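Local coordinates for cystalysin (PDB 1C7N), which is a pyridoxal-5'-phosphate-dependent enzyme of the class I and II aminotransferase family, built as a dimer, at residues 60-65 with 274-279. Numbering follows the deposited sequence.
Sequences TVLGYT and TTLGYK. With PLP (pyridoxal-5'-phosphate), chain J.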
ATOM      1  N   THR A  60       4.572 -12.106  15.743  1.00 21.51           N
ATOM      2  CA  THR A  60       3.599 -11.035  15.553  1.00 21.12           C
ATOM      3  C   THR A  60       2.142 -11.346  15.202  1.00 20.20           C
ATOM      4  O   THR A  60       1.771 -12.477  14.897  1.00 21.68           O
ATOM      5  CB  THR A  60       4.131 -10.047  14.490  1.00 20.87           C
ATOM      6  OG1 THR A  60       3.480  -8.779  14.629  1.00 23.00           O
ATOM      7  CG2 THR A  60       3.867 -10.592  13.089  1.00 21.85           C
ATOM      8  N   VAL A  61       1.337 -10.289  15.262  1.00 18.30           N
ATOM      9  CA  VAL A  61      -0.084 -10.309  14.932  1.00 16.73           C
ATOM     10  C   VAL A  61      -0.148  -9.389  13.711  1.00 16.20           C
ATOM     11  O   VAL A  61       0.337  -8.258  13.753  1.00 16.42           O
ATOM     12  CB  VAL A  61      -0.939  -9.719  16.081  1.00 17.06           C
ATOM     13  CG1 VAL A  61      -2.390  -9.612  15.650  1.00 16.43           C
ATOM     14  CG2 VAL A  61      -0.829 -10.601  17.328  1.00 16.49           C
ATOM     15  N   LEU A  62      -0.731  -9.864  12.620  1.00 14.34           N
ATOM     16  CA  LEU A  62      -0.774  -9.066  11.399  1.00 14.31           C
ATOM     17  C   LEU A  62      -1.878  -8.002  11.349  1.00 13.96           C
ATOM     18  O   LEU A  62      -2.561  -7.854  10.335  1.00 14.80           O
ATOM     19  CB  LEU A  62      -0.881 -10.006  10.194  1.00 13.38           C
ATOM     20  CG  LEU A  62       0.183 -11.112  10.120  1.00 12.90           C
ATOM     21  CD1 LEU A  62      -0.180 -12.099   9.029  1.00 12.77           C
ATOM     22  CD2 LEU A  62       1.569 -10.509   9.866  1.00 11.26           C
ATOM     23  N   GLY A  63      -2.031  -7.248  12.435  1.00 13.66           N
ATOM     24  CA  GLY A  63      -3.062  -6.220  12.494  1.00 13.33           C
ATOM     25  C   GLY A  63      -2.637  -4.848  11.995  1.00 13.69           C
ATOM     26  O   GLY A  63      -1.670  -4.725  11.242  1.00 14.21           O
ATOM     27  N   TYR A  64      -3.377  -3.817  12.395  1.00 13.06           N
ATOM     28  CA  TYR A  64      -3.066  -2.451  11.994  1.00 13.48           C
ATOM     29  C   TYR A  64      -1.713  -2.085  12.584  1.00 13.59           C
ATOM     30  O   TYR A  64      -1.549  -1.982  13.804  1.00 12.95           O
ATOM     31  CB  TYR A  64      -4.166  -1.502  12.465  1.00 12.17           C
ATOM     32  CG  TYR A  64      -5.408  -1.595  11.605  1.00 10.45           C
ATOM     33  CD1 TYR A  64      -5.409  -1.099  10.301  1.00 11.45           C
ATOM     34  CD2 TYR A  64      -6.569  -2.209  12.079  1.00 10.45           C
ATOM     35  CE1 TYR A  64      -6.535  -1.214   9.486  1.00 10.64           C
ATOM     36  CE2 TYR A  64      -7.697  -2.328  11.274  1.00 10.32           C
ATOM     37  CZ  TYR A  64      -7.674  -1.831   9.983  1.00 10.68           C
ATOM     38  OH  TYR A  64      -8.793  -1.958   9.191  1.00 11.07           O
ATOM     39  N   THR A  65      -0.747  -1.887  11.693  1.00 13.31           N
ATOM     40  CA  THR A  65       0.623  -1.622  12.093  1.00 13.15           C
ATOM     41  C   THR A  65       1.232  -0.317  11.605  1.00 13.69           C
ATOM     42  O   THR A  65       0.936   0.161  10.507  1.00 14.51           O
ATOM     43  CB  THR A  65       1.518  -2.786  11.622  1.00 13.25           C
ATOM     44  OG1 THR A  65       0.944  -4.027  12.063  1.00 11.02           O
ATOM     45  CG2 THR A  65       2.937  -2.642  12.174  1.00 11.53           C
ATOM     46  N   THR A 274       1.068  -2.094   6.464  1.00 18.74           N
ATOM     47  CA  THR A 274       1.744  -3.354   6.170  1.00 20.18           C
ATOM     48  C   THR A 274       2.875  -3.706   7.127  1.00 20.41           C
ATOM     49  O   THR A 274       4.020  -3.287   6.935  1.00 21.61           O
ATOM     50  CB  THR A 274       2.300  -3.349   4.741  1.00 22.53           C
ATOM     51  OG1 THR A 274       3.260  -4.402   4.600  1.00 24.99           O
ATOM     52  CG2 THR A 274       2.949  -2.016   4.429  1.00 22.79           C
ATOM     53  N   THR A 275       2.542  -4.506   8.137  1.00 18.95           N
ATOM     54  CA  THR A 275       3.482  -4.937   9.167  1.00 18.56           C
ATOM     55  C   THR A 275       4.786  -5.551   8.668  1.00 18.74           C
ATOM     56  O   THR A 275       5.858  -5.269   9.212  1.00 16.71           O
ATOM     57  CB  THR A 275       2.824  -5.951  10.114  1.00 18.90           C
ATOM     58  OG1 THR A 275       3.778  -6.382  11.091  1.00 18.85           O
ATOM     59  CG2 THR A 275       2.328  -7.151   9.336  1.00 17.97           C
ATOM     60  N   LEU A 276       4.702  -6.399   7.647  1.00 17.95           N
ATOM     61  CA  LEU A 276       5.903  -7.034   7.116  1.00 18.14           C
ATOM     62  C   LEU A 276       6.779  -6.038   6.370  1.00 18.21           C
ATOM     63  O   LEU A 276       7.997  -6.205   6.305  1.00 18.38           O
ATOM     64  CB  LEU A 276       5.526  -8.201   6.204  1.00 19.29           C
ATOM     65  CG  LEU A 276       4.758  -9.304   6.941  1.00 20.74           C
ATOM     66  CD1 LEU A 276       4.349 -10.396   5.966  1.00 20.17           C
ATOM     67  CD2 LEU A 276       5.628  -9.864   8.061  1.00 18.82           C
ATOM     68  N   GLY A 277       6.155  -5.004   5.811  1.00 17.45           N
ATOM     69  CA  GLY A 277       6.906  -3.991   5.096  1.00 16.07           C
ATOM     70  C   GLY A 277       7.833  -3.261   6.054  1.00 15.44           C
ATOM     71  O   GLY A 277       9.005  -3.035   5.756  1.00 14.48           O
ATOM     72  N   TYR A 278       7.311  -2.886   7.213  1.00 14.86           N
ATOM     73  CA  TYR A 278       8.134  -2.200   8.196  1.00 15.81           C
ATOM     74  C   TYR A 278       9.280  -3.089   8.668  1.00 15.48           C
ATOM     75  O   TYR A 278      10.427  -2.653   8.703  1.00 16.38           O
ATOM     76  CB  TYR A 278       7.296  -1.757   9.400  1.00 15.15           C
ATOM     77  CG  TYR A 278       6.318  -0.655   9.074  1.00 15.41           C
ATOM     78  CD1 TYR A 278       4.956  -0.919   8.941  1.00 14.99           C
ATOM     79  CD2 TYR A 278       6.756   0.652   8.863  1.00 15.58           C
ATOM     80  CE1 TYR A 278       4.054   0.090   8.608  1.00 14.65           C
ATOM     81  CE2 TYR A 278       5.859   1.668   8.523  1.00 15.15           C
ATOM     82  CZ  TYR A 278       4.513   1.379   8.399  1.00 14.15           C
ATOM     83  OH  TYR A 278       3.621   2.376   8.078  1.00 13.51           O
ATOM     84  N   LYS A 279       8.972  -4.338   9.010  1.00 15.66           N
ATOM     85  CA  LYS A 279       9.988  -5.273   9.501  1.00 15.22           C
ATOM     86  C   LYS A 279      11.045  -5.634   8.460  1.00 14.70           C
ATOM     87  O   LYS A 279      12.221  -5.797   8.792  1.00 11.30           O
ATOM     88  CB  LYS A 279       9.330  -6.555  10.015  1.00 15.64           C
ATOM     89  CG  LYS A 279      10.291  -7.490  10.740  1.00 17.23           C
ATOM     90  CD  LYS A 279      10.813  -6.857  12.021  1.00 16.22           C
ATOM     91  CE  LYS A 279      11.738  -7.800  12.767  1.00 17.59           C
ATOM     92  NZ  LYS A 279      12.312  -7.161  13.983  1.00 17.75           N
TER
HETATM   93  N1  PLP J 400     -14.680  -0.601   6.402  1.00 17.19           N
HETATM   94  C2  PLP J 400     -15.275  -0.818   7.655  1.00 17.50           C
HETATM   95  C2A PLP J 400     -16.759  -0.529   7.710  1.00 15.96           C
HETATM   96  C3  PLP J 400     -14.415  -1.379   8.703  1.00 18.17           C
HETATM   97  O3  PLP J 400     -15.034  -1.495   9.898  1.00 18.92           O
HETATM   98  C4  PLP J 400     -13.071  -1.699   8.408  1.00 19.96           C
HETATM   99  C4A PLP J 400     -12.216  -2.264   9.451  1.00 20.20           C
HETATM  100  C5  PLP J 400     -12.571  -1.443   7.022  1.00 20.68           C
HETATM  101  C6  PLP J 400     -13.388  -0.888   6.068  1.00 18.35           C
HETATM  102  C5A PLP J 400     -11.178  -1.966   6.647  1.00 22.49           C
HETATM  103  O4P PLP J 400     -10.371  -1.002   6.049  1.00 26.68           O
HETATM  104  P   PLP J 400      -8.894  -1.420   5.566  1.00 28.05           P
HETATM  105  O1P PLP J 400      -8.462  -0.171   4.873  1.00 25.63           O
HETATM  106  O2P PLP J 400      -9.050  -2.620   4.637  1.00 24.91           O
HETATM  107  O3P PLP J 400      -8.137  -1.812   6.748  1.00 25.21           O
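Leu62 and Thr65 close on Thr275 in the first turn of helix 275-287, just after Thr274, the N-cap, whose OG1 accepts from Gly277 N at 3.2 Å with a bent N-H...O angle of 141°. Thr275 meets the loop through its methyl CG2 and its CB. CG2, set between backbone N and carbonyl carbon, meets Leu62 CD2 at a tight 3.5 Å, the two side chains crossing at about a right angle. CB lies 3.3 Å from Thr65 OG1, a van der Waals contact. That hydroxyl donates to Gly63 O at 2.8 Å from well above the carbonyl plane, which holds it there. Leu276 adds a looser touch, CD2 to Leu62 CD2, and also packs on Leu276 of the second subunit. One turn on from Thr274, Tyr278 sets CE1 3.7 Å from Thr65 O, while its OH bonds to Pro272 O. No hydrogen bond joins the two segments. The packing thus joins loop 60-65 to the start of the helix. The CB bond of Tyr64 leaves this loop away from the helix; its OH donates to phosphate oxygen O3P of a PLP also bound by Asn175 of the second subunit, a sharing across the dimer usual in fold-type I PLP enzymes.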